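Local atomic coordinates of putative ManD family dehydratase (PDB entry 3T6C), a protein that catalyses, with low activity and a bound magnesium ion, the dehydration of D-gluconate to 2-dehydro-3-deoxy-D-gluconate. Residues A[148-153]-A[375-380]. Numbering follows the deposited sequence.
Sequences YVHTDG and EYTPMN. With GCO (D-gluconic acid), chain D.
Glu375 lies across one face of the Tyr148 ring: its CA is 3.7 Å from the ring centroid, a CH-pi contact, and CB and CG continue over CZ. Ring and carboxylate planes differ by 18°, so the carboxylate lies nearly parallel to the phenol ring. The extended Glu375 chain, with CG anti to the backbone N (chi1 -171°), carries the carboxylate past the hydroxyl to His150. On one face of the imidazole sits Thr377 CG2, 4.2 Å from its centroid; at the edge, His150 NE2 donates to Glu375 OE2 at 2.9 Å. That oxygen lies in the ring plane and accepts through its anti lone pair. Glu375 OE2 also faces the ligand's carboxyl end, 2.5 Å from gluconate O1A. OE1 takes a salt bridge from Arg319 and a hydrogen bond from Ser349 N; with His150 on OE2, partners on both oxygens restrict the carboxylate's rotation. Tyr376 N donates a hydrogen bond to Tyr148 O (2.9 Å), and a water bridges His150 N and Tyr376 O one step further on. Parallel pairing of strands 145-151 and 374-375, with a histidine-bound glutamate facing the ligand, is consistent with closure of the enolase-superfamily barrel at its substrate pocket.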
loop_
_atom_site.group_PDB
_atom_site.type_symbol
_atom_site.label_atom_id
_atom_site.label_comp_id
_atom_site.label_asym_id
_atom_site.label_seq_id
_atom_site.Cartn_x
_atom_site.Cartn_y
_atom_site.Cartn_z
ATOM N N TYR A 148 38.474 2.298 -4.291
ATOM C CA TYR A 148 38.495 1.043 -5.022
ATOM C C TYR A 148 39.025 1.238 -6.427
ATOM O O TYR A 148 38.913 2.338 -6.986
ATOM C CB TYR A 148 37.119 0.363 -5.082
ATOM C CG TYR A 148 36.072 0.923 -6.081
ATOM C CD1 TYR A 148 36.044 0.473 -7.425
ATOM C CD2 TYR A 148 35.099 1.813 -5.668
ATOM C CE1 TYR A 148 35.073 0.949 -8.322
ATOM C CE2 TYR A 148 34.076 2.254 -6.537
ATOM C CZ TYR A 148 34.093 1.851 -7.853
ATOM O OH TYR A 148 33.095 2.332 -8.669
ATOM N N VAL A 149 39.624 0.183 -6.962
ATOM C CA VAL A 149 40.281 0.261 -8.232
ATOM C C VAL A 149 39.733 -0.834 -9.139
ATOM O O VAL A 149 39.066 -1.767 -8.688
ATOM C CB VAL A 149 41.800 0.107 -8.095
ATOM C CG1 VAL A 149 42.410 1.392 -7.492
ATOM C CG2 VAL A 149 42.171 -1.163 -7.303
ATOM N N HIS A 150 40.007 -0.695 -10.425
ATOM C CA HIS A 150 39.523 -1.649 -11.450
ATOM C C HIS A 150 40.540 -2.730 -11.769
ATOM O O HIS A 150 41.706 -2.424 -12.086
ATOM C CB HIS A 150 39.275 -0.892 -12.760
ATOM C CG HIS A 150 38.179 0.142 -12.695
ATOM N ND1 HIS A 150 37.800 0.868 -13.810
ATOM C CD2 HIS A 150 37.396 0.578 -11.677
ATOM C CE1 HIS A 150 36.809 1.681 -13.486
ATOM N NE2 HIS A 150 36.562 1.545 -12.195
ATOM N N THR A 151 40.108 -3.981 -11.669
ATOM C CA THR A 151 40.836 -5.111 -12.240
ATOM C C THR A 151 39.988 -5.793 -13.310
ATOM O O THR A 151 38.723 -5.820 -13.245
ATOM C CB THR A 151 41.274 -6.182 -11.224
ATOM O OG1 THR A 151 40.134 -6.798 -10.664
ATOM C CG2 THR A 151 42.112 -5.620 -10.133
ATOM N N ASP A 152 40.678 -6.364 -14.304
ATOM C CA ASP A 152 39.969 -6.980 -15.400
ATOM C C ASP A 152 40.909 -8.069 -15.914
ATOM O O ASP A 152 42.058 -8.225 -15.428
ATOM C CB ASP A 152 39.747 -5.918 -16.458
ATOM C CG ASP A 152 38.475 -6.115 -17.256
ATOM O OD1 ASP A 152 38.289 -7.214 -17.842
ATOM O OD2 ASP A 152 37.662 -5.150 -17.309
ATOM N N GLY A 153 40.447 -8.767 -16.931
ATOM C CA GLY A 153 41.225 -9.828 -17.512
ATOM C C GLY A 153 40.365 -10.665 -18.406
ATOM O O GLY A 153 39.126 -10.636 -18.363
ATOM N N GLU A 375 35.701 5.402 -5.979
ATOM C CA GLU A 375 36.293 4.885 -7.203
ATOM C C GLU A 375 37.501 5.707 -7.586
ATOM O O GLU A 375 37.452 6.941 -7.461
ATOM C CB GLU A 375 35.256 5.039 -8.305
ATOM C CG GLU A 375 35.654 4.336 -9.602
ATOM C CD GLU A 375 34.539 4.348 -10.619
ATOM O OE1 GLU A 375 33.601 5.136 -10.514
ATOM O OE2 GLU A 375 34.593 3.538 -11.574
ATOM N N TYR A 376 38.549 5.047 -8.083
ATOM C CA TYR A 376 39.727 5.788 -8.473
ATOM C C TYR A 376 40.363 5.157 -9.692
ATOM O O TYR A 376 40.536 3.936 -9.743
ATOM C CB TYR A 376 40.708 5.729 -7.315
ATOM C CG TYR A 376 42.014 6.408 -7.635
ATOM C CD1 TYR A 376 42.072 7.776 -7.691
ATOM C CD2 TYR A 376 43.159 5.657 -7.858
ATOM C CE1 TYR A 376 43.252 8.405 -7.973
ATOM C CE2 TYR A 376 44.372 6.291 -8.148
ATOM C CZ TYR A 376 44.374 7.644 -8.200
ATOM O OH TYR A 376 45.549 8.305 -8.485
ATOM N N THR A 377 40.735 5.985 -10.671
ATOM C CA THR A 377 41.615 5.473 -11.732
ATOM C C THR A 377 42.817 6.385 -11.785
ATOM O O THR A 377 42.723 7.613 -11.629
ATOM C CB THR A 377 40.929 5.390 -13.122
ATOM O OG1 THR A 377 40.412 6.663 -13.439
ATOM C CG2 THR A 377 39.785 4.417 -13.144
ATOM N N PRO A 378 43.991 5.792 -11.950
ATOM C CA PRO A 378 45.199 6.595 -11.782
ATOM C C PRO A 378 45.270 7.793 -12.748
ATOM O O PRO A 378 44.748 7.745 -13.868
ATOM C CB PRO A 378 46.345 5.598 -12.022
ATOM C CG PRO A 378 45.718 4.279 -12.340
ATOM C CD PRO A 378 44.237 4.347 -12.076
ATOM N N MET A 379 45.857 8.882 -12.240
ATOM C CA MET A 379 45.987 10.143 -12.962
ATOM C C MET A 379 47.415 10.178 -13.417
ATOM O O MET A 379 48.334 10.170 -12.569
ATOM C CB MET A 379 45.729 11.313 -11.986
ATOM C CG MET A 379 44.322 11.909 -12.066
ATOM S SD MET A 379 43.779 12.903 -10.643
ATOM C CE MET A 379 43.739 11.696 -9.358
ATOM N N ASN A 380 47.624 10.234 -14.725
ATOM C CA ASN A 380 48.998 10.227 -15.240
ATOM C C ASN A 380 49.790 11.501 -15.007
ATOM O O ASN A 380 49.295 12.502 -14.475
ATOM C CB ASN A 380 49.031 9.859 -16.747
ATOM C CG ASN A 380 48.411 10.934 -17.691
ATOM O OD1 ASN A 380 47.931 11.953 -17.239
ATOM N ND2 ASN A 380 48.443 10.689 -19.007
HETATM C C1 GCO D . 32.226 3.166 -13.926
HETATM C C2 GCO D . 31.446 3.466 -15.150
HETATM C C3 GCO D . 32.272 3.928 -16.335
HETATM C C4 GCO D . 31.381 4.473 -17.431
HETATM C C5 GCO D . 32.055 5.641 -18.108
HETATM C C6 GCO D . 31.220 6.268 -19.210
HETATM O O1A GCO D . 33.354 3.695 -13.699
HETATM O O1B GCO D . 31.665 2.470 -13.017
HETATM O O2 GCO D . 30.509 2.442 -15.359
HETATM O O3 GCO D . 33.000 2.831 -16.747
HETATM O O4 GCO D . 31.147 3.428 -18.358
HETATM O O5 GCO D . 32.335 6.596 -17.152
HETATM O O6 GCO D . 31.817 7.388 -19.833
HETATM O O HOH W 1 41.456 1.694 -11.197
#